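Ferritin (Pseudo-nitzschia multiseries, PDB 4IWK) oxidises ferrous iron with dioxygen and probably stores it as ferric hydroxide inside a shell of 24 subunits. Local coordinates at residues D58-K62 with R63-I67; F115-M118 with A119-P123; G136-L139 with A140-D144. One frame throughout, in Å; residues are numbered along the deposited sequence.

Contact 1: D58-K62 with R63-I67; sequences DFANK and RNIPI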
loop_
_atom_site.group_PDB
_atom_site.type_symbol
_atom_site.label_atom_id
_atom_site.label_comp_id
_atom_site.label_asym_id
_atom_site.label_seq_id
_atom_site.Cartn_x
_atom_site.Cartn_y
_atom_site.Cartn_z
ATOM N N ASP A 58 22.846 -40.313 6.436
ATOM C CA ASP A 58 21.380 -40.211 6.787
ATOM C C ASP A 58 20.643 -41.399 6.125
ATOM O O ASP A 58 19.886 -42.069 6.795
ATOM C CB ASP A 58 20.838 -38.882 6.241
ATOM C CG ASP A 58 19.391 -38.671 6.635
ATOM O OD1 ASP A 58 18.985 -39.039 7.746
ATOM O OD2 ASP A 58 18.661 -38.233 5.779
ATOM N N PHE A 59 20.942 -41.667 4.828
ATOM C CA PHE A 59 20.198 -42.797 4.190
ATOM C C PHE A 59 20.614 -44.104 4.829
ATOM O O PHE A 59 19.743 -44.973 5.121
ATOM C CB PHE A 59 20.535 -42.857 2.679
ATOM C CG PHE A 59 19.842 -43.958 1.988
ATOM C CD1 PHE A 59 18.543 -43.769 1.523
ATOM C CD2 PHE A 59 20.491 -45.162 1.831
ATOM C CE1 PHE A 59 17.892 -44.816 0.870
ATOM C CE2 PHE A 59 19.851 -46.240 1.151
ATOM C CZ PHE A 59 18.523 -46.028 0.680
ATOM N N ALA A 60 21.885 -44.282 5.151
ATOM C CA ALA A 60 22.337 -45.557 5.792
ATOM C C ALA A 60 21.628 -45.750 7.109
ATOM O O ALA A 60 21.134 -46.867 7.411
ATOM C CB ALA A 60 23.857 -45.613 5.998
ATOM N N ASN A 61 21.500 -44.672 7.915
ATOM C CA ASN A 61 20.793 -44.776 9.203
ATOM C C ASN A 61 19.367 -45.259 8.980
ATOM O O ASN A 61 18.886 -46.167 9.673
ATOM C CB ASN A 61 20.727 -43.405 9.975
ATOM C CG ASN A 61 22.138 -42.939 10.518
ATOM O OD1 ASN A 61 23.094 -43.732 10.591
ATOM N ND2 ASN A 61 22.272 -41.639 10.748
ATOM N N LYS A 62 18.693 -44.662 7.995
ATOM C CA LYS A 62 17.258 -44.979 7.737
ATOM C C LYS A 62 17.170 -46.392 7.226
ATOM O O LYS A 62 16.152 -47.073 7.585
ATOM C CB LYS A 62 16.683 -44.000 6.678
ATOM C CG LYS A 62 16.478 -42.617 7.290
ATOM C CD LYS A 62 15.824 -41.589 6.403
ATOM C CE LYS A 62 16.524 -41.361 5.111
ATOM N NZ LYS A 62 15.679 -40.278 4.470
ATOM N N ARG A 63 18.157 -46.882 6.445
ATOM C CA ARG A 63 18.055 -48.210 5.828
ATOM C C ARG A 63 18.690 -49.292 6.699
ATOM O O ARG A 63 18.947 -50.379 6.231
ATOM C CB ARG A 63 18.637 -48.146 4.392
ATOM C CG ARG A 63 17.569 -48.650 3.331
ATOM C CD ARG A 63 17.184 -50.108 3.531
ATOM N NE ARG A 63 18.368 -50.848 3.208
ATOM C CZ ARG A 63 18.733 -51.162 1.973
ATOM N NH1 ARG A 63 17.826 -50.926 1.042
ATOM N NH2 ARG A 63 19.941 -51.807 1.743
ATOM N N ASN A 64 19.073 -48.930 7.936
ATOM C CA ASN A 64 19.771 -49.893 8.802
ATOM C C ASN A 64 21.035 -50.427 8.228
ATOM O O ASN A 64 21.423 -51.584 8.450
ATOM C CB ASN A 64 18.788 -50.995 9.365
ATOM C CG ASN A 64 17.537 -50.386 9.905
ATOM O OD1 ASN A 64 16.444 -50.600 9.296
ATOM N ND2 ASN A 64 17.635 -49.502 10.879
ATOM N N ILE A 65 21.807 -49.562 7.569
ATOM C CA ILE A 65 23.123 -49.906 7.081
ATOM C C ILE A 65 24.078 -49.346 8.181
ATOM O O ILE A 65 24.175 -48.153 8.336
ATOM C CB ILE A 65 23.390 -49.274 5.700
ATOM C CG1 ILE A 65 22.447 -49.924 4.634
ATOM C CG2 ILE A 65 24.871 -49.456 5.292
ATOM C CD1 ILE A 65 22.477 -49.216 3.260
ATOM N N PRO A 66 24.826 -50.179 8.856
ATOM C CA PRO A 66 25.541 -49.602 10.011
ATOM C C PRO A 66 26.750 -48.797 9.490
ATOM O O PRO A 66 27.449 -49.221 8.576
ATOM C CB PRO A 66 25.992 -50.862 10.788
ATOM C CG PRO A 66 25.109 -51.972 10.317
ATOM C CD PRO A 66 24.808 -51.673 8.862
ATOM N N ILE A 67 26.982 -47.624 10.033
ATOM C CA ILE A 67 28.067 -46.788 9.596
ATOM C C ILE A 67 29.137 -46.847 10.697
ATOM O O ILE A 67 28.759 -46.618 11.828
ATOM C CB ILE A 67 27.598 -45.298 9.429
ATOM C CG1 ILE A 67 26.656 -45.166 8.208
ATOM C CG2 ILE A 67 28.781 -44.368 9.205
ATOM C CD1 ILE A 67 27.317 -45.517 6.846
HETATM O O HOH W 1 23.821 -46.485 10.462
HETATM O O HOH W 2 14.055 -48.870 9.368
HETATM O O HOH W 3 16.003 -47.098 10.545
#
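The methyl group of Ala60 is overlapped by Ile65 just after the end of helix 36-62, the apolar contact of a Schellman motif. Ile65 meets it with CB, 3.7 Å from Ala60 CB, and Ile67, beyond the motif, adds packing with its CD1 3.6 Å from the same methyl. Phe9 of helix 3-32 touches both Ala60 and Ile65, tying this turn to the neighbouring helix of the ferritin four-helix bundle. The motif shows how the last carbonyls of a helix still find donors. Asn64 takes a positive phi of 58°, and the reversed chain carries Ile65 N back to Ala60 O at 2.8 Å, in a nearly straight bond. Asn64 N reaches Asn61 O at 3.3 Å from above the carbonyl plane. One residue earlier, Arg63 N is bonded to Phe59 O at 2.8 Å and only weakly to Ala60 O.

The aliphatic part of Arg63 runs beside Phe59, both side chains pointing the same way. With chi1 at -124°, away from a staggered position, Arg63 sets its CG 3.8 Å from Phe59 CZ, oblique to the ring, and its guanidinium goes on to a salt bridge with Asp114. Lys62 turns outward instead, its NZ hydrogen-bonded to Asn130 OD1 of the second subunit. A water bridges the turn, donating to Asn61 OD1 at 2.9 Å and to Ile65 O at 2.7 Å.

Contact 2: F115-M118 with A119-P123; sequences FAVM and AFLNP
The flat amide of Asn122 turns one face to the carbonyl oxygen of Met118, a turn earlier in helix 115-145, the fourth long helix of the ferritin bundle. Met118 O stands above the group, 3.4 Å from Asn122 CG and 3.3 Å from Asn122 ND2, so the amide hydrogens are poorly aimed at it and no hydrogen bond forms. Phe120 carries the other flat group. Its CB rests on the backbone, 3.5 Å from Ala116 O, and with CG anti to the backbone N (chi1 175°) the ring swings away from that turn toward other aromatics. There it stacks with Phe59, meets Phe56 edge-to-face, and lies with its plane at about 45° to that of Phe124.

Val117 and Leu121, one turn apart, line the bundle interior side by side and point the same way. The branch that touches is Val117 CG1, 4.1 Å from Leu121 CD1, while Leu121 CG sits 3.3 Å from Val117 O. Both also touch helix 84-111, Val117 at Ala109 and Leu121 at Ala106. On the outward side Ala116 and Ala119 pack against Val129 and Asn122 of the second subunit.

The backbone illustrates how a proline bends a helix without breaking it. Regular bonds run from Ala119 N to Phe115 O and from Phe120 N to Ala116 O, but Pro123 has no N-H to return to Ala119 O, and the helix is kinked there. Asn122 N bonds instead to Ala119 O at 3.3 Å and, weakly, to Met118 O, which also takes a weak bond from Leu121 N, 3.3 Å away.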
loop_
_atom_site.group_PDB
_atom_site.type_symbol
_atom_site.label_atom_id
_atom_site.label_comp_id
_atom_site.label_asym_id
_atom_site.label_seq_id
_atom_site.Cartn_x
_atom_site.Cartn_y
_atom_site.Cartn_z
ATOM N N PHE A 115 17.007 -52.266 -5.039
ATOM C CA PHE A 115 16.368 -51.211 -5.838
ATOM C C PHE A 115 16.400 -49.872 -5.113
ATOM O O PHE A 115 16.507 -48.821 -5.739
ATOM C CB PHE A 115 14.931 -51.623 -6.216
ATOM C CG PHE A 115 14.921 -52.813 -7.140
ATOM C CD1 PHE A 115 15.261 -52.712 -8.479
ATOM C CD2 PHE A 115 14.558 -54.082 -6.649
ATOM C CE1 PHE A 115 15.307 -53.871 -9.294
ATOM C CE2 PHE A 115 14.563 -55.225 -7.467
ATOM C CZ PHE A 115 14.953 -55.113 -8.791
ATOM N N ALA A 116 16.229 -49.924 -3.772
ATOM C CA ALA A 116 16.226 -48.638 -3.057
ATOM C C ALA A 116 17.598 -47.988 -3.095
ATOM O O ALA A 116 17.643 -46.772 -3.261
ATOM C CB ALA A 116 15.795 -48.857 -1.564
ATOM N N VAL A 117 18.684 -48.747 -2.853
ATOM C CA VAL A 117 20.006 -48.160 -2.930
ATOM C C VAL A 117 20.238 -47.646 -4.375
ATOM O O VAL A 117 20.693 -46.501 -4.532
ATOM C CB VAL A 117 21.144 -49.130 -2.480
ATOM C CG1 VAL A 117 22.486 -48.511 -2.838
ATOM C CG2 VAL A 117 21.005 -49.292 -0.942
ATOM N N MET A 118 19.847 -48.394 -5.404
ATOM C CA MET A 118 20.122 -47.859 -6.745
ATOM C C MET A 118 19.366 -46.587 -6.999
ATOM O O MET A 118 19.859 -45.685 -7.668
ATOM C CB MET A 118 19.690 -48.875 -7.833
ATOM C CG MET A 118 20.713 -50.022 -7.802
ATOM S SD MET A 118 20.424 -51.208 -9.172
ATOM C CE MET A 118 19.017 -52.060 -8.432
ATOM N N ALA A 119 18.118 -46.510 -6.528
ATOM C CA ALA A 119 17.340 -45.270 -6.709
ATOM C C ALA A 119 17.943 -44.061 -5.929
ATOM O O ALA A 119 18.039 -42.936 -6.430
ATOM C CB ALA A 119 15.901 -45.475 -6.220
ATOM N N PHE A 120 18.449 -44.371 -4.700
ATOM C CA PHE A 120 19.112 -43.297 -3.976
ATOM C C PHE A 120 20.327 -42.729 -4.718
ATOM O O PHE A 120 20.602 -41.568 -4.612
ATOM C CB PHE A 120 19.535 -43.896 -2.592
ATOM C CG PHE A 120 20.356 -42.924 -1.740
ATOM C CD1 PHE A 120 19.744 -41.846 -1.142
ATOM C CD2 PHE A 120 21.721 -43.122 -1.608
ATOM C CE1 PHE A 120 20.492 -40.908 -0.346
ATOM C CE2 PHE A 120 22.481 -42.177 -0.838
ATOM C CZ PHE A 120 21.857 -41.092 -0.231
ATOM N N LEU A 121 21.082 -43.625 -5.380
ATOM C CA LEU A 121 22.323 -43.220 -6.042
ATOM C C LEU A 121 22.069 -42.397 -7.306
ATOM O O LEU A 121 22.941 -41.602 -7.727
ATOM C CB LEU A 121 23.189 -44.437 -6.398
ATOM C CG LEU A 121 23.647 -45.319 -5.232
ATOM C CD1 LEU A 121 24.446 -46.481 -5.744
ATOM C CD2 LEU A 121 24.562 -44.401 -4.364
ATOM N N ASN A 122 20.906 -42.545 -7.936
ATOM C CA ASN A 122 20.735 -41.878 -9.240
ATOM C C ASN A 122 21.064 -40.409 -9.323
ATOM O O ASN A 122 21.821 -39.981 -10.228
ATOM C CB ASN A 122 19.304 -42.226 -9.784
ATOM C CG ASN A 122 19.230 -43.590 -10.327
ATOM O OD1 ASN A 122 18.083 -44.128 -10.396
ATOM N ND2 ASN A 122 20.283 -44.221 -10.596
ATOM N N PRO A 123 20.635 -39.570 -8.386
ATOM C CA PRO A 123 20.999 -38.143 -8.512
ATOM C C PRO A 123 22.460 -37.917 -8.283
ATOM O O PRO A 123 22.997 -36.938 -8.837
ATOM C CB PRO A 123 20.209 -37.452 -7.369
ATOM C CG PRO A 123 19.260 -38.502 -6.835
ATOM C CD PRO A 123 19.502 -39.840 -7.463
#

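Contact 3: G136-L139 with A140-D144; sequences GSIL and AKVTD
Lys141 lays its chain along one turn of helix 115-145, the fourth long helix of the ferritin bundle, to bring NZ within 2.7 Å of Ser137 OG, and the bond is donated by the lysine. This is an i to i+4 side-chain pair at a subunit interface. With chi1 at -68°, CG lies beside the backbone N and 3.4 Å from Ser137 O; extended chi2 and chi3 carry the chain on toward Ser137, and chi4 of 30°, off the staggered positions, turns NZ in. Chi1 of 169° points Ser137 OG at the lysine's end. Asp34 O of the fifth subunit also accepts from the ammonium.

An alanine in place of Lys141 would remove the ammonium and is likely to leave Glu36 of the fifth subunit without its cationic mate and Ser137 OG without the lysine's donated bond.

On another side of the helix the contact is apolar. Ile138 and Val142 cross at a slant, their CG2 methyls 4.0 Å apart, and Ile138 continues onto Trp88. Lysine and serine thus both hold the carboxylate of Glu36, a residue seen to bind iron in this protein, the hydroxyl adding a neutral hydrogen bond to the salt bridge.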
loop_
_atom_site.group_PDB
_atom_site.type_symbol
_atom_site.label_atom_id
_atom_site.label_comp_id
_atom_site.label_asym_id
_atom_site.label_seq_id
_atom_site.Cartn_x
_atom_site.Cartn_y
_atom_site.Cartn_z
ATOM N N GLY A 136 36.602 -30.385 -15.703
ATOM C CA GLY A 136 37.390 -30.583 -16.905
ATOM C C GLY A 136 37.390 -29.261 -17.670
ATOM O O GLY A 136 38.421 -28.904 -18.257
ATOM N N SER A 137 36.286 -28.509 -17.687
ATOM C CA SER A 137 36.250 -27.265 -18.463
ATOM C C SER A 137 37.115 -26.184 -17.780
ATOM O O SER A 137 37.833 -25.449 -18.446
ATOM C CB SER A 137 34.790 -26.760 -18.543
ATOM O OG SER A 137 34.737 -25.456 -19.063
ATOM N N ILE A 138 37.069 -26.105 -16.457
ATOM C CA ILE A 138 37.952 -25.143 -15.781
ATOM C C ILE A 138 39.438 -25.472 -16.014
ATOM O O ILE A 138 40.264 -24.531 -16.311
ATOM C CB ILE A 138 37.629 -25.108 -14.220
ATOM C CG1 ILE A 138 36.249 -24.523 -14.004
ATOM C CG2 ILE A 138 38.752 -24.277 -13.527
ATOM C CD1 ILE A 138 35.661 -24.732 -12.572
ATOM N N LEU A 139 39.786 -26.758 -15.875
ATOM C CA LEU A 139 41.160 -27.237 -16.126
ATOM C C LEU A 139 41.557 -26.775 -17.558
ATOM O O LEU A 139 42.670 -26.291 -17.791
ATOM C CB LEU A 139 41.270 -28.739 -15.968
ATOM C CG LEU A 139 42.616 -29.319 -16.313
ATOM C CD1 LEU A 139 43.645 -28.691 -15.343
ATOM C CD2 LEU A 139 42.550 -30.876 -16.087
ATOM N N ALA A 140 40.632 -26.916 -18.537
ATOM C CA ALA A 140 41.003 -26.558 -19.902
ATOM C C ALA A 140 41.276 -25.049 -19.983
ATOM O O ALA A 140 42.222 -24.614 -20.685
ATOM C CB ALA A 140 39.842 -26.932 -20.894
ATOM N N LYS A 141 40.423 -24.242 -19.367
ATOM C CA LYS A 141 40.652 -22.779 -19.403
ATOM C C LYS A 141 41.972 -22.399 -18.667
ATOM O O LYS A 141 42.772 -21.552 -19.115
ATOM C CB LYS A 141 39.477 -22.088 -18.702
ATOM C CG LYS A 141 38.137 -22.214 -19.485
ATOM C CD LYS A 141 37.061 -21.711 -18.505
ATOM C CE LYS A 141 35.620 -21.810 -19.005
ATOM N NZ LYS A 141 35.558 -23.001 -19.938
ATOM N N VAL A 142 42.200 -23.031 -17.526
ATOM C CA VAL A 142 43.451 -22.759 -16.791
ATOM C C VAL A 142 44.657 -23.076 -17.602
ATOM O O VAL A 142 45.635 -22.287 -17.631
ATOM C CB VAL A 142 43.466 -23.597 -15.505
ATOM C CG1 VAL A 142 44.862 -23.601 -14.842
ATOM C CG2 VAL A 142 42.435 -23.038 -14.533
ATOM N N THR A 143 44.651 -24.228 -18.233
ATOM C CA THR A 143 45.770 -24.648 -19.008
ATOM C C THR A 143 46.003 -23.710 -20.191
ATOM O O THR A 143 47.183 -23.341 -20.427
ATOM C CB THR A 143 45.620 -26.115 -19.454
ATOM O OG1 THR A 143 45.573 -26.926 -18.251
ATOM C CG2 THR A 143 46.812 -26.518 -20.316
ATOM N N ASP A 144 44.956 -23.216 -20.863
ATOM C CA ASP A 144 45.190 -22.335 -21.997
ATOM C C ASP A 144 45.653 -20.919 -21.536
ATOM O O ASP A 144 46.630 -20.358 -22.118
ATOM C CB ASP A 144 43.811 -22.255 -22.733
ATOM C CG ASP A 144 43.891 -21.706 -24.105
ATOM O OD1 ASP A 144 45.034 -21.583 -24.659
ATOM O OD2 ASP A 144 42.797 -21.459 -24.700
#

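Contacts 1 and 2 are both buried and meet directly: Phe59 CD1 lies 3.5 Å from Phe120 CD1, so the end of helix 36-62 and the start of helix 115-145 share one aromatic and aliphatic core, and both also touch the second subunit. Contact 3 uses helix 115-145 again, but its centre is 32 Å from that of contact 2, and contacts 1 and 3 lie on opposite sides of the chain's centre. Chemistry follows place. The 58-67 turn closes a helix with backbone bonds, the 115-123 segment packs hydrocarbon one turn before a proline kink, and the 136-144 stretch, which is partly buried, presents charge to the fifth subunit.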